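Long-range contacts in tungstate ABC transporter, periplasmic tungstate-binding protein (Geobacter sulfurreducens, PDB 3LR1), which probably captures tungstate in the periplasm as the substrate-binding component of an ABC transporter and hands it over for uptake: residues A[6-12]-A[54-60]; A[158-162]-A[182-186]; A[18-24]-A[232-236]. Residues are numbered along the deposited sequence.

Contact 1 (A[6-12]-A[54-60]); sequences RLKMSTT and DVDVVFV
Strand 6-12 runs beside strand 57-60, which residues 54-56 lead into as irregular chain. The strands are parallel, with N-to-C directions 23° apart (signed crossing angle -23°) and axes approaching to 4.6 Å. M9 pairs with V57 (CA to CA 4.6 Å) and S10 with V58 (4.9 Å). Alternate residues of strand 6-12, K8 and S10, make the backbone bonds: V57 N gives to K8 O (3.2 Å), S10 N to V57 O (2.9 Å) and F59 N to S10 O (2.9 Å). D56, with phi/psi -101/-25, breaks the extended run, so that D56 N also reaches K8 O at 2.9 Å and that carbonyl accepts twice.

D56 (chi1 m) turns its carboxylate back onto the first strand: OD2 accepts K8 N at 2.9 Å, and a water joins it to R6 O, while OD1 is taken by the backbone of K213. K8 (m, t, m, t) runs alongside residues 54-56 and donates from NZ to D54 O (2.8 Å). T11 OG1 (chi1 t) donates to F59 O (2.7 Å). M9, V57 and F59 share one face. Selenomethionine M9 (t, t) puts SE 4.1 Å from F59 CB and 5.5 Å from the ring centroid, an oblique Met-aromatic contact. S10 and V58 occupy the other face, S10 OG (p) 3.5 Å from V58 CG2 and bonded to A46 O.

With strand 35-41 on its far edge, 6-12 is the middle of a parallel trio joined by helical crossovers, the beta-alpha-beta core of a type II periplasmic-binding-protein lobe.

Contact 2 (A[158-162]-A[182-186]); sequences ITMAT and KTDLV
In the second lobe, helix 154-164 presents one turn, 158-162, to residues 182-186 of the loop between helix 172-178 and strand 186-190; the nearest CA atoms, of T162 and T183, are 5.9 Å apart. L185 (m, t) points its CA-to-CB bond at the helix and puts CD1 3.6 Å from A161 CB and 4.2 Å from I158 O. I158 (m, t) touches T183 through CG2 to CG2 at 3.7 Å. T162 also faces the loop: chi1 m lets OG1 donate to I158 O one turn back (2.5 Å) and leaves CG2 3.4 Å from D184 OD1. T162 OG1 and T183 CG2 sit too close in the model, and T183 has an eclipsed chi1 of 8°, so these two side chains, and with them that hydrogen bond, are less sure. A water spans T159 OG1 (2.7 Å) and K182 O (2.8 Å).

This is plain structural packing by methyls: the polar link between loop and helix is solvent-mediated, and T183 OG1, as modelled, is buried without a partner.

Contact 3 (A[18-24]-A[232-236]); sequences SGLLKVL and IISDY
The start of helix 20-32 packs against the last turn of helix 227-235 and the C-terminal residue, with L24 opposite I232 (CA to CA 6.2 Å) and L20 opposite Y236 (6.8 Å).

One hydrogen bond joins them: Y236 (chi1 t) swings its ring across, and its OH donates to S18 O at 2.6 Å, the acceptor lying at the ring edge, near its plane. S18 OG is engaged elsewhere, with Y83 OH. Between S18 and L20, G19 breaks the helical run with phi/psi 86/-4; a CB here would jam against the preceding carbonyl and come 2.3 Å from Y236 OH.

The ring also makes a CH-pi contact, L20 CA lying 3.9 Å from its centroid and 18° off the normal.

The rest is aliphatic. I232 (m, t) aims at the other helix, its CG2 3.7 Å from V23 CG1 and 4.1 Å from L24 CD1. I233 CG1 meets L20 CD1 (4.1 Å) and L24 CD1 (4.0 Å), L20 and L24 both being t, p; V23 CG2 reaches Y236 CE1 at 4.0 Å.

Chain end thus packs onto chain start, as expected of the type II periplasmic-binding-protein fold, whose C-terminal helix returns to the N-terminal lobe.

Contacts 1 and 3 belong to the same lobe, their centres 17 Å apart, and L21 joins them: as L20, V23 and L24 of its helix meet 232-236, L21 CD1 packs 3.2 Å from M9 CE and L21 CD2 4.3 Å from F59 CE2. Contact 2 is in the other lobe, its centre 29 Å from that of contact 1 and 23 Å from that of contact 3, with no touch to either. A tungsten ion lies in the cleft between the lobes, about 10 Å from the side chain of S18 and about 11 Å from that of I158. In contact 1, the side chain of R6 is about 4 Å from a second bound tungsten ion, far from the cleft.

Contact 1 (A[6-12]-A[54-60])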
loop_
_atom_site.group_PDB
_atom_site.type_symbol
_atom_site.label_atom_id
_atom_site.label_comp_id
_atom_site.label_asym_id
_atom_site.label_seq_id
_atom_site.Cartn_x
_atom_site.Cartn_y
_atom_site.Cartn_z
ATOM N N ARG A 6 -6.475 -17.689 -16.328
ATOM C CA ARG A 6 -5.771 -16.948 -15.310
ATOM C C ARG A 6 -5.842 -15.471 -15.656
ATOM O O ARG A 6 -5.807 -15.109 -16.815
ATOM C CB ARG A 6 -4.283 -17.370 -15.242
ATOM C CG ARG A 6 -4.108 -18.938 -15.389
ATOM C CD ARG A 6 -2.695 -19.446 -14.993
ATOM N NE ARG A 6 -2.563 -19.360 -13.568
ATOM C CZ ARG A 6 -2.410 -20.342 -12.712
ATOM N NH1 ARG A 6 -2.337 -21.606 -13.066
ATOM N NH2 ARG A 6 -2.310 -20.023 -11.451
ATOM N N LEU A 7 -5.999 -14.649 -14.636
ATOM C CA LEU A 7 -5.969 -13.189 -14.737
ATOM C C LEU A 7 -4.778 -12.812 -13.899
ATOM O O LEU A 7 -4.671 -13.280 -12.764
ATOM C CB LEU A 7 -7.242 -12.622 -14.082
ATOM C CG LEU A 7 -7.345 -11.112 -14.016
ATOM C CD1 LEU A 7 -7.520 -10.522 -15.404
ATOM C CD2 LEU A 7 -8.542 -10.750 -13.065
ATOM N N LYS A 8 -3.926 -11.938 -14.415
ATOM C CA LYS A 8 -2.671 -11.520 -13.724
ATOM C C LYS A 8 -2.853 -10.104 -13.188
ATOM O O LYS A 8 -3.267 -9.231 -13.884
ATOM C CB LYS A 8 -1.525 -11.546 -14.698
ATOM C CG LYS A 8 -1.078 -13.030 -14.999
ATOM C CD LYS A 8 0.286 -13.018 -15.690
ATOM C CE LYS A 8 0.135 -12.923 -17.169
ATOM N NZ LYS A 8 1.516 -12.696 -17.858
HETATM N N MSE A 9 -2.632 -9.919 -11.923
HETATM C CA MSE A 9 -2.720 -8.640 -11.269
HETATM C C MSE A 9 -1.351 -8.281 -10.676
HETATM O O MSE A 9 -0.775 -9.025 -9.857
HETATM C CB MSE A 9 -3.749 -8.685 -10.152
HETATM C CG MSE A 9 -3.881 -7.435 -9.370
HETATM SE SE MSE A 9 -5.349 -7.683 -8.082
HETATM C CE MSE A 9 -4.206 -8.108 -6.726
ATOM N N SER A 10 -0.841 -7.118 -11.029
ATOM C CA SER A 10 0.361 -6.623 -10.329
ATOM C C SER A 10 -0.085 -5.754 -9.165
ATOM O O SER A 10 -1.094 -5.030 -9.244
ATOM C CB SER A 10 1.335 -5.844 -11.222
ATOM O OG SER A 10 0.743 -4.639 -11.637
ATOM N N THR A 11 0.676 -5.858 -8.090
ATOM C CA THR A 11 0.433 -5.108 -6.841
ATOM C C THR A 11 1.736 -4.931 -6.095
ATOM O O THR A 11 2.824 -5.295 -6.600
ATOM C CB THR A 11 -0.639 -5.751 -5.974
ATOM O OG1 THR A 11 -1.096 -4.830 -4.953
ATOM C CG2 THR A 11 -0.253 -7.068 -5.379
ATOM N N THR A 12 1.684 -4.344 -4.921
ATOM C CA THR A 12 2.925 -4.230 -4.183
ATOM C C THR A 12 3.030 -5.280 -3.091
ATOM O O THR A 12 2.016 -5.814 -2.618
ATOM C CB THR A 12 3.095 -2.864 -3.546
ATOM O OG1 THR A 12 2.142 -2.747 -2.532
ATOM C CG2 THR A 12 2.955 -1.750 -4.550
ATOM N N ASP A 54 2.285 -7.255 -19.419
ATOM C CA ASP A 54 2.581 -8.573 -18.819
ATOM C C ASP A 54 1.634 -8.904 -17.685
ATOM O O ASP A 54 1.698 -10.006 -17.144
ATOM C CB ASP A 54 4.063 -8.674 -18.335
ATOM C CG ASP A 54 5.036 -8.910 -19.479
ATOM O OD1 ASP A 54 4.909 -9.993 -20.109
ATOM O OD2 ASP A 54 5.910 -8.059 -19.800
ATOM N N VAL A 55 0.801 -7.930 -17.279
ATOM C CA VAL A 55 -0.339 -8.200 -16.426
ATOM C C VAL A 55 -1.603 -7.598 -17.016
ATOM O O VAL A 55 -1.547 -6.777 -17.940
ATOM C CB VAL A 55 -0.136 -7.649 -15.000
ATOM C CG1 VAL A 55 1.043 -8.413 -14.307
ATOM C CG2 VAL A 55 0.087 -6.077 -14.996
ATOM N N ASP A 56 -2.763 -8.008 -16.480
ATOM C CA ASP A 56 -4.076 -7.535 -16.991
ATOM C C ASP A 56 -4.720 -6.413 -16.119
ATOM O O ASP A 56 -5.561 -5.641 -16.580
ATOM C CB ASP A 56 -5.001 -8.750 -17.044
ATOM C CG ASP A 56 -4.389 -9.937 -17.766
ATOM O OD1 ASP A 56 -4.164 -9.801 -19.013
ATOM O OD2 ASP A 56 -4.183 -11.005 -17.102
ATOM N N VAL A 57 -4.327 -6.387 -14.840
ATOM C CA VAL A 57 -4.829 -5.437 -13.859
ATOM C C VAL A 57 -3.701 -4.953 -12.979
ATOM O O VAL A 57 -2.783 -5.721 -12.675
ATOM C CB VAL A 57 -5.887 -6.139 -12.988
ATOM C CG1 VAL A 57 -6.463 -5.186 -11.942
ATOM C CG2 VAL A 57 -6.999 -6.588 -13.792
ATOM N N VAL A 58 -3.755 -3.678 -12.577
ATOM C CA VAL A 58 -2.808 -3.109 -11.667
ATOM C C VAL A 58 -3.562 -2.639 -10.456
ATOM O O VAL A 58 -4.548 -1.932 -10.608
ATOM C CB VAL A 58 -1.981 -1.941 -12.342
ATOM C CG1 VAL A 58 -1.070 -1.275 -11.361
ATOM C CG2 VAL A 58 -1.190 -2.466 -13.543
ATOM N N PHE A 59 -3.051 -2.950 -9.262
ATOM C CA PHE A 59 -3.723 -2.553 -7.998
ATOM C C PHE A 59 -2.673 -1.984 -7.033
ATOM O O PHE A 59 -1.872 -2.733 -6.435
ATOM C CB PHE A 59 -4.443 -3.754 -7.399
ATOM C CG PHE A 59 -5.123 -3.492 -6.078
ATOM C CD1 PHE A 59 -6.048 -2.524 -5.940
ATOM C CD2 PHE A 59 -4.827 -4.243 -5.001
ATOM C CE1 PHE A 59 -6.745 -2.326 -4.737
ATOM C CE2 PHE A 59 -5.511 -4.061 -3.775
ATOM C CZ PHE A 59 -6.454 -3.083 -3.671
ATOM N N VAL A 60 -2.665 -0.679 -6.890
ATOM C CA VAL A 60 -1.592 -0.009 -6.160
ATOM C C VAL A 60 -2.135 1.182 -5.411
ATOM O O VAL A 60 -3.220 1.655 -5.686
ATOM C CB VAL A 60 -0.454 0.482 -7.076
ATOM C CG1 VAL A 60 0.325 -0.729 -7.723
ATOM C CG2 VAL A 60 -0.966 1.457 -8.119
HETATM O O HOH W 1 -3.471 -13.341 -17.867
#

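Contact 2 (A[158-162]-A[182-186])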
loop_
_atom_site.group_PDB
_atom_site.type_symbol
_atom_site.label_atom_id
_atom_site.label_comp_id
_atom_site.label_asym_id
_atom_site.label_seq_id
_atom_site.Cartn_x
_atom_site.Cartn_y
_atom_site.Cartn_z
ATOM N N ILE A 158 9.389 -2.265 8.616
ATOM C CA ILE A 158 8.928 -2.646 9.969
ATOM C C ILE A 158 10.025 -3.451 10.653
ATOM O O ILE A 158 10.343 -3.253 11.860
ATOM C CB ILE A 158 7.601 -3.431 9.950
ATOM C CG1 ILE A 158 6.468 -2.525 9.449
ATOM C CG2 ILE A 158 7.350 -4.008 11.350
ATOM C CD1 ILE A 158 5.091 -3.272 9.108
ATOM N N THR A 159 10.684 -4.334 9.909
ATOM C CA THR A 159 11.798 -5.065 10.520
ATOM C C THR A 159 12.944 -4.160 10.937
ATOM O O THR A 159 13.529 -4.368 11.995
ATOM C CB THR A 159 12.303 -6.135 9.529
ATOM O OG1 THR A 159 11.235 -7.020 9.249
ATOM C CG2 THR A 159 13.467 -6.966 10.063
HETATM N N MSE A 160 13.333 -3.208 10.083
HETATM C CA MSE A 160 14.450 -2.315 10.413
HETATM C C MSE A 160 14.028 -1.430 11.593
HETATM O O MSE A 160 14.788 -1.270 12.504
HETATM C CB MSE A 160 14.827 -1.457 9.215
HETATM C CG MSE A 160 16.164 -0.657 9.385
HETATM SE SE MSE A 160 16.454 0.568 7.853
HETATM C CE MSE A 160 15.686 -0.515 6.417
ATOM N N ALA A 161 12.799 -0.903 11.599
ATOM C CA ALA A 161 12.355 -0.080 12.760
ATOM C C ALA A 161 12.471 -0.885 14.024
ATOM O O ALA A 161 12.934 -0.360 15.001
ATOM C CB ALA A 161 10.957 0.452 12.621
ATOM N N THR A 162 12.123 -2.167 13.959
ATOM C CA THR A 162 12.092 -3.021 15.131
ATOM C C THR A 162 13.512 -3.251 15.693
ATOM O O THR A 162 13.784 -3.056 16.910
ATOM C CB THR A 162 11.449 -4.403 14.792
ATOM O OG1 THR A 162 10.181 -4.220 14.164
ATOM C CG2 THR A 162 11.258 -5.247 16.097
ATOM N N LYS A 182 6.586 -10.822 14.100
ATOM C CA LYS A 182 7.670 -10.193 13.386
ATOM C C LYS A 182 7.985 -8.742 13.823
ATOM O O LYS A 182 8.864 -8.151 13.235
ATOM C CB LYS A 182 7.376 -10.303 11.884
ATOM C CG LYS A 182 7.728 -11.711 11.349
ATOM C CD LYS A 182 6.838 -12.165 10.213
ATOM C CE LYS A 182 7.018 -11.393 8.960
ATOM N NZ LYS A 182 6.118 -11.912 7.836
ATOM N N THR A 183 7.297 -8.206 14.834
ATOM C CA THR A 183 7.715 -6.961 15.519
ATOM C C THR A 183 7.261 -7.042 16.929
ATOM O O THR A 183 6.255 -7.686 17.194
ATOM C CB THR A 183 6.897 -5.640 15.273
ATOM O OG1 THR A 183 5.665 -5.808 14.526
ATOM C CG2 THR A 183 7.730 -4.527 14.947
ATOM N N ASP A 184 7.878 -6.235 17.795
ATOM C CA ASP A 184 7.341 -5.922 19.132
ATOM C C ASP A 184 6.943 -4.429 19.219
ATOM O O ASP A 184 6.592 -3.967 20.289
ATOM C CB ASP A 184 8.357 -6.269 20.247
ATOM C CG ASP A 184 9.688 -5.540 20.100
ATOM O OD1 ASP A 184 9.864 -4.818 19.114
ATOM O OD2 ASP A 184 10.570 -5.667 20.975
ATOM N N LEU A 185 7.015 -3.676 18.111
ATOM C CA LEU A 185 6.525 -2.294 18.035
ATOM C C LEU A 185 5.004 -2.287 18.183
ATOM O O LEU A 185 4.312 -3.259 17.841
ATOM C CB LEU A 185 6.927 -1.612 16.725
ATOM C CG LEU A 185 8.429 -1.589 16.374
ATOM C CD1 LEU A 185 8.743 -0.967 15.032
ATOM C CD2 LEU A 185 9.232 -0.954 17.489
ATOM N N VAL A 186 4.488 -1.188 18.705
ATOM C CA VAL A 186 3.090 -1.057 18.959
ATOM C C VAL A 186 2.627 0.215 18.264
ATOM O O VAL A 186 3.423 1.121 18.022
ATOM C CB VAL A 186 2.792 -0.953 20.470
ATOM C CG1 VAL A 186 3.160 -2.258 21.218
ATOM C CG2 VAL A 186 3.505 0.223 21.058
HETATM O O HOH W 2 10.835 -8.624 11.346
#

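Contact 3 (A[18-24]-A[232-236])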
loop_
_atom_site.group_PDB
_atom_site.type_symbol
_atom_site.label_atom_id
_atom_site.label_comp_id
_atom_site.label_asym_id
_atom_site.label_seq_id
_atom_site.Cartn_x
_atom_site.Cartn_y
_atom_site.Cartn_z
ATOM N N SER A 18 -0.650 -7.506 3.719
ATOM C CA SER A 18 -1.824 -7.228 4.488
ATOM C C SER A 18 -2.739 -8.422 4.548
ATOM O O SER A 18 -3.481 -8.565 5.511
ATOM C CB SER A 18 -2.499 -6.002 3.921
ATOM O OG SER A 18 -3.843 -6.075 4.180
ATOM N N GLY A 19 -2.691 -9.313 3.543
ATOM C CA GLY A 19 -3.585 -10.516 3.569
ATOM C C GLY A 19 -5.000 -10.331 3.000
ATOM O O GLY A 19 -5.807 -11.295 2.902
ATOM N N LEU A 20 -5.334 -9.112 2.606
ATOM C CA LEU A 20 -6.657 -8.840 2.053
ATOM C C LEU A 20 -6.977 -9.728 0.863
ATOM O O LEU A 20 -8.110 -10.263 0.765
ATOM C CB LEU A 20 -6.769 -7.389 1.600
ATOM C CG LEU A 20 -8.003 -6.927 0.824
ATOM C CD1 LEU A 20 -9.232 -7.135 1.616
ATOM C CD2 LEU A 20 -7.888 -5.460 0.429
ATOM N N LEU A 21 -6.022 -9.835 -0.047
ATOM C CA LEU A 21 -6.262 -10.557 -1.303
ATOM C C LEU A 21 -6.616 -12.023 -1.107
ATOM O O LEU A 21 -7.400 -12.540 -1.850
ATOM C CB LEU A 21 -5.076 -10.380 -2.262
ATOM C CG LEU A 21 -4.865 -8.920 -2.706
ATOM C CD1 LEU A 21 -3.612 -8.820 -3.618
ATOM C CD2 LEU A 21 -6.093 -8.282 -3.320
ATOM N N LYS A 22 -6.078 -12.681 -0.074
ATOM C CA LYS A 22 -6.386 -14.034 0.232
ATOM C C LYS A 22 -7.877 -14.272 0.561
ATOM O O LYS A 22 -8.398 -15.313 0.286
ATOM C CB LYS A 22 -5.447 -14.538 1.355
ATOM C CG LYS A 22 -5.233 -16.028 1.305
ATOM C CD LYS A 22 -4.017 -16.446 2.207
ATOM C CE LYS A 22 -4.002 -15.699 3.577
ATOM N NZ LYS A 22 -5.319 -15.672 4.339
ATOM N N VAL A 23 -8.563 -13.269 1.061
ATOM C CA VAL A 23 -9.979 -13.302 1.396
ATOM C C VAL A 23 -10.850 -12.683 0.259
ATOM O O VAL A 23 -11.911 -13.187 -0.073
ATOM C CB VAL A 23 -10.187 -12.562 2.736
ATOM C CG1 VAL A 23 -11.634 -12.528 3.105
ATOM C CG2 VAL A 23 -9.361 -13.270 3.886
ATOM N N LEU A 24 -10.358 -11.631 -0.387
ATOM C CA LEU A 24 -11.106 -10.932 -1.416
ATOM C C LEU A 24 -11.237 -11.736 -2.713
ATOM O O LEU A 24 -12.296 -11.685 -3.372
ATOM C CB LEU A 24 -10.425 -9.575 -1.717
ATOM C CG LEU A 24 -11.113 -8.606 -2.668
ATOM C CD1 LEU A 24 -12.519 -8.178 -2.207
ATOM C CD2 LEU A 24 -10.237 -7.396 -2.822
ATOM N N ILE A 232 -16.285 -7.465 2.040
ATOM C CA ILE A 232 -15.098 -8.155 2.472
ATOM C C ILE A 232 -14.042 -7.149 2.921
ATOM O O ILE A 232 -13.369 -7.350 3.952
ATOM C CB ILE A 232 -14.512 -9.041 1.330
ATOM C CG1 ILE A 232 -15.451 -10.246 1.119
ATOM C CG2 ILE A 232 -13.055 -9.445 1.695
ATOM C CD1 ILE A 232 -15.145 -11.121 -0.113
ATOM N N ILE A 233 -13.902 -6.069 2.140
ATOM C CA ILE A 233 -12.861 -5.075 2.425
ATOM C C ILE A 233 -13.184 -4.381 3.733
ATOM O O ILE A 233 -12.283 -4.129 4.539
ATOM C CB ILE A 233 -12.703 -4.069 1.252
ATOM C CG1 ILE A 233 -12.161 -4.816 0.014
ATOM C CG2 ILE A 233 -11.813 -2.861 1.634
ATOM C CD1 ILE A 233 -12.350 -4.014 -1.274
ATOM N N SER A 234 -14.459 -4.077 3.954
ATOM C CA SER A 234 -14.841 -3.388 5.202
ATOM C C SER A 234 -14.819 -4.319 6.415
ATOM O O SER A 234 -14.564 -3.843 7.511
ATOM C CB SER A 234 -16.213 -2.728 5.094
ATOM O OG SER A 234 -17.186 -3.743 5.186
ATOM N N ASP A 235 -15.064 -5.627 6.218
ATOM C CA ASP A 235 -15.033 -6.643 7.313
ATOM C C ASP A 235 -13.607 -7.089 7.653
ATOM O O ASP A 235 -13.376 -7.669 8.678
ATOM C CB ASP A 235 -15.800 -7.922 6.920
ATOM C CG ASP A 235 -17.326 -7.791 7.053
ATOM O OD1 ASP A 235 -17.819 -6.660 7.215
ATOM O OD2 ASP A 235 -18.025 -8.849 6.969
ATOM N N TYR A 236 -12.660 -6.808 6.771
ATOM C CA TYR A 236 -11.364 -7.454 6.823
ATOM C C TYR A 236 -10.560 -7.028 8.065
ATOM O O TYR A 236 -10.340 -5.816 8.284
ATOM C CB TYR A 236 -10.560 -7.180 5.536
ATOM C CG TYR A 236 -9.268 -7.905 5.590
ATOM C CD1 TYR A 236 -9.257 -9.277 5.706
ATOM C CD2 TYR A 236 -8.047 -7.232 5.623
ATOM C CE1 TYR A 236 -8.052 -9.998 5.854
ATOM C CE2 TYR A 236 -6.869 -7.936 5.711
ATOM C CZ TYR A 236 -6.853 -9.314 5.853
ATOM O OH TYR A 236 -5.615 -10.011 5.937
#